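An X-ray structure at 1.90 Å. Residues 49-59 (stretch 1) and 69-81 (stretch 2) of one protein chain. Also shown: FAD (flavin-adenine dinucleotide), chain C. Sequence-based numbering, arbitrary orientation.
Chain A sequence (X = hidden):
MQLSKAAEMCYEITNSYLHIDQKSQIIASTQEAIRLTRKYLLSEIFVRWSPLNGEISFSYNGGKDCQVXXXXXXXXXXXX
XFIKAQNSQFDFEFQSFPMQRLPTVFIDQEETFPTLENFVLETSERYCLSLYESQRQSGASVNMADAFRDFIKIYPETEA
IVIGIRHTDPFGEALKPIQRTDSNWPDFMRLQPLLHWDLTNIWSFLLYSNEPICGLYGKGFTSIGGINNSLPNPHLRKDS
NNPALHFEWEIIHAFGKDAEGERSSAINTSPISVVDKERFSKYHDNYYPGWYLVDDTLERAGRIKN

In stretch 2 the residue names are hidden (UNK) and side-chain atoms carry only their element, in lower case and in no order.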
# COMPACT_ATOMS: atom_id res chain seq x y z
N TRP A 49 3.08 6.81 -19.82
CA TRP A 49 4.37 7.02 -19.14
C TRP A 49 5.04 5.66 -18.89
O TRP A 49 4.36 4.66 -18.68
CB TRP A 49 4.15 7.69 -17.79
CG TRP A 49 3.51 9.04 -17.86
CD1 TRP A 49 4.13 10.22 -18.18
CD2 TRP A 49 2.15 9.36 -17.57
NE1 TRP A 49 3.21 11.27 -18.12
CE2 TRP A 49 1.99 10.76 -17.74
CE3 TRP A 49 1.03 8.61 -17.18
CZ2 TRP A 49 0.78 11.41 -17.55
CZ3 TRP A 49 -0.19 9.27 -17.01
CH2 TRP A 49 -0.30 10.65 -17.20
N SER A 50 6.36 5.63 -18.90
CA SER A 50 7.08 4.39 -18.56
C SER A 50 7.14 4.15 -17.07
O SER A 50 7.51 5.04 -16.30
CB SER A 50 8.50 4.43 -19.08
OG SER A 50 9.27 3.41 -18.48
N PRO A 51 6.80 2.93 -16.62
CA PRO A 51 6.93 2.65 -15.18
C PRO A 51 8.36 2.23 -14.77
O PRO A 51 8.60 1.96 -13.60
CB PRO A 51 5.98 1.47 -14.98
CG PRO A 51 5.97 0.76 -16.32
CD PRO A 51 6.21 1.82 -17.37
N LEU A 52 9.29 2.19 -15.71
CA LEU A 52 10.63 1.72 -15.40
C LEU A 52 11.70 2.81 -15.42
O LEU A 52 12.59 2.83 -14.58
CB LEU A 52 11.03 0.60 -16.35
CG LEU A 52 10.22 -0.69 -16.26
CD1 LEU A 52 10.49 -1.58 -17.47
CD2 LEU A 52 10.50 -1.43 -14.98
N ASN A 53 11.58 3.75 -16.34
CA ASN A 53 12.76 4.57 -16.67
C ASN A 53 12.90 5.83 -15.83
O ASN A 53 13.88 6.60 -15.99
CB ASN A 53 12.79 4.88 -18.18
CG ASN A 53 11.63 5.78 -18.61
OD1 ASN A 53 10.86 6.26 -17.79
ND2 ASN A 53 11.49 5.97 -19.91
N GLY A 54 11.95 6.05 -14.93
CA GLY A 54 11.98 7.20 -14.05
C GLY A 54 10.93 8.26 -14.34
O GLY A 54 10.82 9.22 -13.58
N GLU A 55 10.17 8.11 -15.42
CA GLU A 55 9.10 9.07 -15.71
C GLU A 55 8.09 9.01 -14.58
O GLU A 55 7.45 10.02 -14.25
CB GLU A 55 8.38 8.75 -17.03
CG GLU A 55 9.25 8.95 -18.26
CD GLU A 55 8.54 8.56 -19.57
OE1 GLU A 55 7.33 8.32 -19.55
OE2 GLU A 55 9.20 8.50 -20.62
N ILE A 56 7.94 7.82 -14.02
CA ILE A 56 7.03 7.61 -12.91
C ILE A 56 7.81 7.22 -11.67
O ILE A 56 8.57 6.27 -11.73
CB ILE A 56 6.06 6.45 -13.17
CG1 ILE A 56 5.20 6.70 -14.41
CG2 ILE A 56 5.10 6.29 -11.98
CD1 ILE A 56 4.32 5.52 -14.75
N SER A 57 7.57 7.91 -10.55
CA SER A 57 8.05 7.42 -9.28
C SER A 57 6.87 6.95 -8.42
O SER A 57 5.79 7.54 -8.46
CB SER A 57 8.75 8.52 -8.52
OG SER A 57 9.33 7.97 -7.36
N PHE A 58 7.08 5.89 -7.67
CA PHE A 58 6.04 5.33 -6.80
C PHE A 58 6.23 5.92 -5.39
O PHE A 58 7.30 5.75 -4.78
CB PHE A 58 6.20 3.80 -6.77
CG PHE A 58 5.02 3.09 -6.17
CD1 PHE A 58 4.08 2.50 -6.97
CD2 PHE A 58 4.87 3.05 -4.79
CE1 PHE A 58 2.96 1.87 -6.42
CE2 PHE A 58 3.75 2.43 -4.22
CZ PHE A 58 2.79 1.85 -5.02
N SER A 59 5.22 6.63 -4.87
CA SER A 59 5.33 7.12 -3.49
C SER A 59 4.93 6.02 -2.51
O SER A 59 3.79 5.55 -2.49
CB SER A 59 4.56 8.43 -3.22
OG SER A 59 3.17 8.29 -3.48
N UNK A 69 -1.25 -1.28 -3.27
CA UNK A 69 -1.03 -0.69 -4.59
C UNK A 69 0.27 -1.14 -5.21
O UNK A 69 0.34 -1.48 -6.40
c UNK A 69 -1.07 0.84 -4.53
c UNK A 69 -1.01 1.53 -5.89
c UNK A 69 -1.98 0.88 -6.90
c UNK A 69 -1.21 3.03 -5.78
N UNK A 70 1.32 -1.18 -4.40
CA UNK A 70 2.61 -1.64 -4.91
C UNK A 70 2.54 -3.08 -5.42
O UNK A 70 3.07 -3.40 -6.48
c UNK A 70 6.08 -1.83 -3.13
c UNK A 70 5.51 -1.27 -5.53
c UNK A 70 3.68 -1.52 -3.81
c UNK A 70 5.05 -2.01 -4.27
N UNK A 71 1.86 -3.97 -4.68
CA UNK A 71 1.67 -5.33 -5.17
C UNK A 71 0.91 -5.34 -6.50
O UNK A 71 1.31 -6.02 -7.43
c UNK A 71 0.94 -6.22 -4.16
c UNK A 71 1.57 -6.40 -2.78
c UNK A 71 2.96 -7.02 -2.88
c UNK A 71 0.64 -7.26 -1.91
N UNK A 72 -0.17 -4.56 -6.61
CA UNK A 72 -0.93 -4.48 -7.87
C UNK A 72 -0.09 -3.88 -9.01
O UNK A 72 -0.16 -4.32 -10.16
c UNK A 72 -3.70 -5.62 -7.19
c UNK A 72 -2.22 -3.65 -7.68
c UNK A 72 -3.16 -4.29 -6.66
c UNK A 72 -4.27 -3.29 -6.34
N UNK A 73 0.72 -2.89 -8.67
CA UNK A 73 1.55 -2.19 -9.63
C UNK A 73 2.59 -3.16 -10.20
O UNK A 73 2.80 -3.21 -11.42
c UNK A 73 4.31 -0.11 -10.04
c UNK A 73 2.96 -0.04 -9.79
c UNK A 73 2.24 1.02 -10.35
c UNK A 73 2.26 -1.05 -8.91
o UNK A 73 4.76 2.89 -12.14
c UNK A 73 4.20 1.90 -11.37
c UNK A 73 4.96 0.85 -10.84
c UNK A 73 2.84 1.97 -11.12
N UNK A 74 3.20 -3.95 -9.32
CA UNK A 74 4.19 -4.94 -9.75
C UNK A 74 3.54 -6.01 -10.60
O UNK A 74 4.11 -6.44 -11.59
c UNK A 74 5.86 -4.61 -7.85
c UNK A 74 7.08 -4.38 -8.75
c UNK A 74 6.25 -5.09 -6.47
c UNK A 74 4.88 -5.58 -8.53
N UNK A 75 2.34 -6.43 -10.22
CA UNK A 75 1.60 -7.35 -11.06
C UNK A 75 1.39 -6.79 -12.47
O UNK A 75 1.60 -7.49 -13.48
c UNK A 75 0.25 -7.67 -10.43
o UNK A 75 -0.48 -8.53 -11.28
N UNK A 76 1.00 -5.53 -12.56
CA UNK A 76 0.83 -4.88 -13.87
C UNK A 76 2.15 -4.65 -14.60
O UNK A 76 2.20 -4.63 -15.85
c UNK A 76 0.11 -3.55 -13.70
s UNK A 76 -1.62 -3.79 -13.21
N UNK A 77 3.22 -4.48 -13.84
CA UNK A 77 4.54 -4.31 -14.46
C UNK A 77 4.93 -5.61 -15.20
O UNK A 77 5.49 -5.59 -16.32
c UNK A 77 6.98 -3.68 -13.90
c UNK A 77 6.93 -2.56 -14.91
c UNK A 77 5.57 -3.94 -13.38
c UNK A 77 7.96 -3.37 -12.74
N UNK A 78 4.63 -6.74 -14.58
CA UNK A 78 4.90 -8.03 -15.21
C UNK A 78 4.13 -8.10 -16.55
O UNK A 78 4.71 -8.36 -17.62
c UNK A 78 8.18 -12.80 -15.62
c UNK A 78 4.44 -9.15 -14.30
c UNK A 78 7.34 -10.64 -14.85
c UNK A 78 3.82 -11.52 -15.14
c UNK A 78 6.03 -11.12 -15.00
c UNK A 78 5.83 -12.45 -15.46
c UNK A 78 4.74 -10.53 -14.81
c UNK A 78 6.91 -13.30 -15.77
n UNK A 78 4.48 -12.67 -15.54
c UNK A 78 8.40 -11.49 -15.16
N UNK A 79 2.83 -7.86 -16.48
CA UNK A 79 2.00 -7.89 -17.70
C UNK A 79 2.48 -6.88 -18.77
O UNK A 79 2.48 -7.16 -19.96
c UNK A 79 -0.44 -7.79 -18.52
c UNK A 79 0.52 -7.67 -17.33
o UNK A 79 -2.78 -7.55 -18.86
o UNK A 79 -2.14 -8.54 -17.01
c UNK A 79 -1.89 -7.98 -18.10
N UNK A 80 2.91 -5.71 -18.33
CA UNK A 80 3.36 -4.63 -19.22
C UNK A 80 4.53 -5.07 -20.08
O UNK A 80 4.64 -4.75 -21.27
c UNK A 80 4.60 -2.36 -19.06
c UNK A 80 5.99 -2.31 -18.91
o UNK A 80 6.84 0.64 -20.93
c UNK A 80 3.78 -3.42 -18.36
c UNK A 80 6.75 -1.30 -19.53
c UNK A 80 3.99 -1.38 -19.84
c UNK A 80 4.74 -0.38 -20.48
c UNK A 80 6.12 -0.35 -20.31
N UNK A 81 5.41 -5.83 -19.48
CA UNK A 81 6.57 -6.30 -20.20
C UNK A 81 6.14 -7.15 -21.40
O UNK A 81 6.70 -7.03 -22.48
c UNK A 81 10.76 -7.72 -21.00
c UNK A 81 9.70 -7.06 -20.38
c UNK A 81 9.58 -9.80 -20.77
c UNK A 81 8.53 -9.15 -20.15
c UNK A 81 7.45 -7.09 -19.26
c UNK A 81 8.58 -7.78 -19.94
c UNK A 81 10.70 -9.08 -21.20
PA FAD C . -1.80 9.71 3.39
O1A FAD C . -1.58 9.22 4.80
O2A FAD C . -1.17 11.07 3.19
O5B FAD C . -1.33 8.65 2.26
C5B FAD C . -1.81 8.82 0.94
C4B FAD C . -0.74 8.33 -0.04
O4B FAD C . 0.27 9.30 -0.15
C3B FAD C . -0.05 7.07 0.46
O3B FAD C . -0.72 5.91 0.03
C2B FAD C . 1.32 7.19 -0.17
O2B FAD C . 1.30 6.71 -1.50
C1B FAD C . 1.55 8.68 -0.18
N9A FAD C . 2.28 9.04 1.04
C8A FAD C . 1.79 9.48 2.24
N7A FAD C . 2.82 9.72 3.08
C5A FAD C . 3.97 9.41 2.42
C6A FAD C . 5.30 9.44 2.79
N6A FAD C . 5.71 9.85 4.01
N1A FAD C . 6.24 9.09 1.86
C2A FAD C . 5.89 8.68 0.59
N3A FAD C . 4.56 8.61 0.24
C4A FAD C . 3.63 9.00 1.14
N1 FAD C . -3.15 17.45 -1.87
C2 FAD C . -3.74 18.49 -2.54
O2 FAD C . -4.64 19.14 -2.01
N3 FAD C . -3.31 18.82 -3.80
C4 FAD C . -2.29 18.11 -4.40
O4 FAD C . -1.97 18.46 -5.55
C4X FAD C . -1.69 17.05 -3.72
N5 FAD C . -0.66 16.30 -4.29
C5X FAD C . -0.09 15.25 -3.61
C6 FAD C . 0.94 14.50 -4.17
C7 FAD C . 1.52 13.46 -3.44
C7M FAD C . 2.64 12.64 -4.01
C8 FAD C . 1.05 13.17 -2.17
C8M FAD C . 1.65 12.04 -1.38
C9 FAD C . 0.02 13.91 -1.62
C9A FAD C . -0.54 14.95 -2.32
N10 FAD C . -1.56 15.69 -1.74
C10 FAD C . -2.15 16.71 -2.45
C1' FAD C . -2.05 15.32 -0.37
C2' FAD C . -3.17 14.27 -0.46
O2' FAD C . -4.20 14.62 -1.35
C3' FAD C . -3.79 13.94 0.89
O3' FAD C . -4.58 15.03 1.32
C4' FAD C . -2.72 13.64 1.92
O4' FAD C . -1.78 12.72 1.39
C5' FAD C . -3.34 13.02 3.18
O5' FAD C . -4.30 12.06 2.79
P FAD C . -4.43 10.66 3.57
O1P FAD C . -4.19 10.88 5.05
O2P FAD C . -5.75 9.99 3.24
O3P FAD C . -3.34 9.65 3.00
O HOH W 1 5.40 2.94 -21.31
O HOH W 2 7.18 2.98 -11.67

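Stretch 2 is one helical segment, with each backbone N from 73 onward bonded to the O four residues earlier.

Position 69 has four side-chain carbons, forked at the second. The fork carbon lies 3.9 Å from Phe58 CZ. This is Leu69, and its backbone C meets the edge of the Phe58 ring.

Position 70 has the same four carbons and the same fork. One end carbon sits over a face of the Phe58 ring, 7° off its normal. This is Leu70. The CH-pi contact places Leu70 CD1 4.1 Å from the centroid of the Phe58 ring. The backbone is close too, with Leu70 N 3.4 Å from Phe58 CZ.

Position 71 again has four forked carbons, but its CA-to-CB bond points away from stretch 1. It is Leu71. Position 72 has the same pattern and also makes no contact. It is Leu72.

Position 73 has one carbon, then a six-carbon ring bearing one oxygen. The ring touches Pro51 and Phe58, and its oxygen touches Ile56. This is Tyr73. The edge of Phe58 points toward its face, with centroids 5.2 Å apart and planes at 69°. Tyr73 OH lies 3.4 Å from Pro51 CB and 3.4 Å from Ile56 CG2. A water sits 2.5 Å from Tyr73 OH and donates to Pro51 O at 2.6 Å, so the hydroxyl is linked to the loop backbone.

Position 74 has four forked carbons and touches nothing on stretch 1. It is Leu74. Position 75 has one carbon and one oxygen, far from stretch 1. It is Ser75. Position 76 has one carbon and one sulfur, also without contact. It is Cys76.

Position 77 has four carbons, forked at the second. The CA-to-CB bond points sideways, but the end of the side chain comes nearer. One end carbon touches Pro51 and Leu52. This is Leu77. Leu77 CD1 lies 3.7 Å from Pro51 CG and 3.7 Å from Leu52 CD2.

Position 78 carries one carbon, then fused five- and six-membered rings with eight carbons and one nitrogen. It is Trp78, out of reach of stretch 1. Position 79 has three carbons, the third carrying two oxygens. It is Glu79, also out of reach.

Position 80 has one carbon and a six-carbon ring bearing one oxygen. Pro51 lies over a face and Leu52 at the edge. This is Tyr80. Pro51 CD is 4.0 Å from the ring centroid, a CH-pi contact. A water lies 2.7 Å from Tyr80 OH and donates weakly to Trp49 O at 3.3 Å.

Position 81 has one carbon and a six-carbon ring without oxygen. It is Phe81, and its side chain makes no contact.

The contact is chiefly apolar, with no direct hydrogen bond across it. Phe58 packs against the start of the helical segment, while Pro51 and Leu52 pack farther along. Tyr73 joins the two regions by touching both Phe58 and Pro51. The strand and helix run roughly antiparallel, at 149°. Two waters provide polar links between tyrosine hydroxyls and loop carbonyls.

Stretch 2 (69-81) LLLLYLSCLWEYF
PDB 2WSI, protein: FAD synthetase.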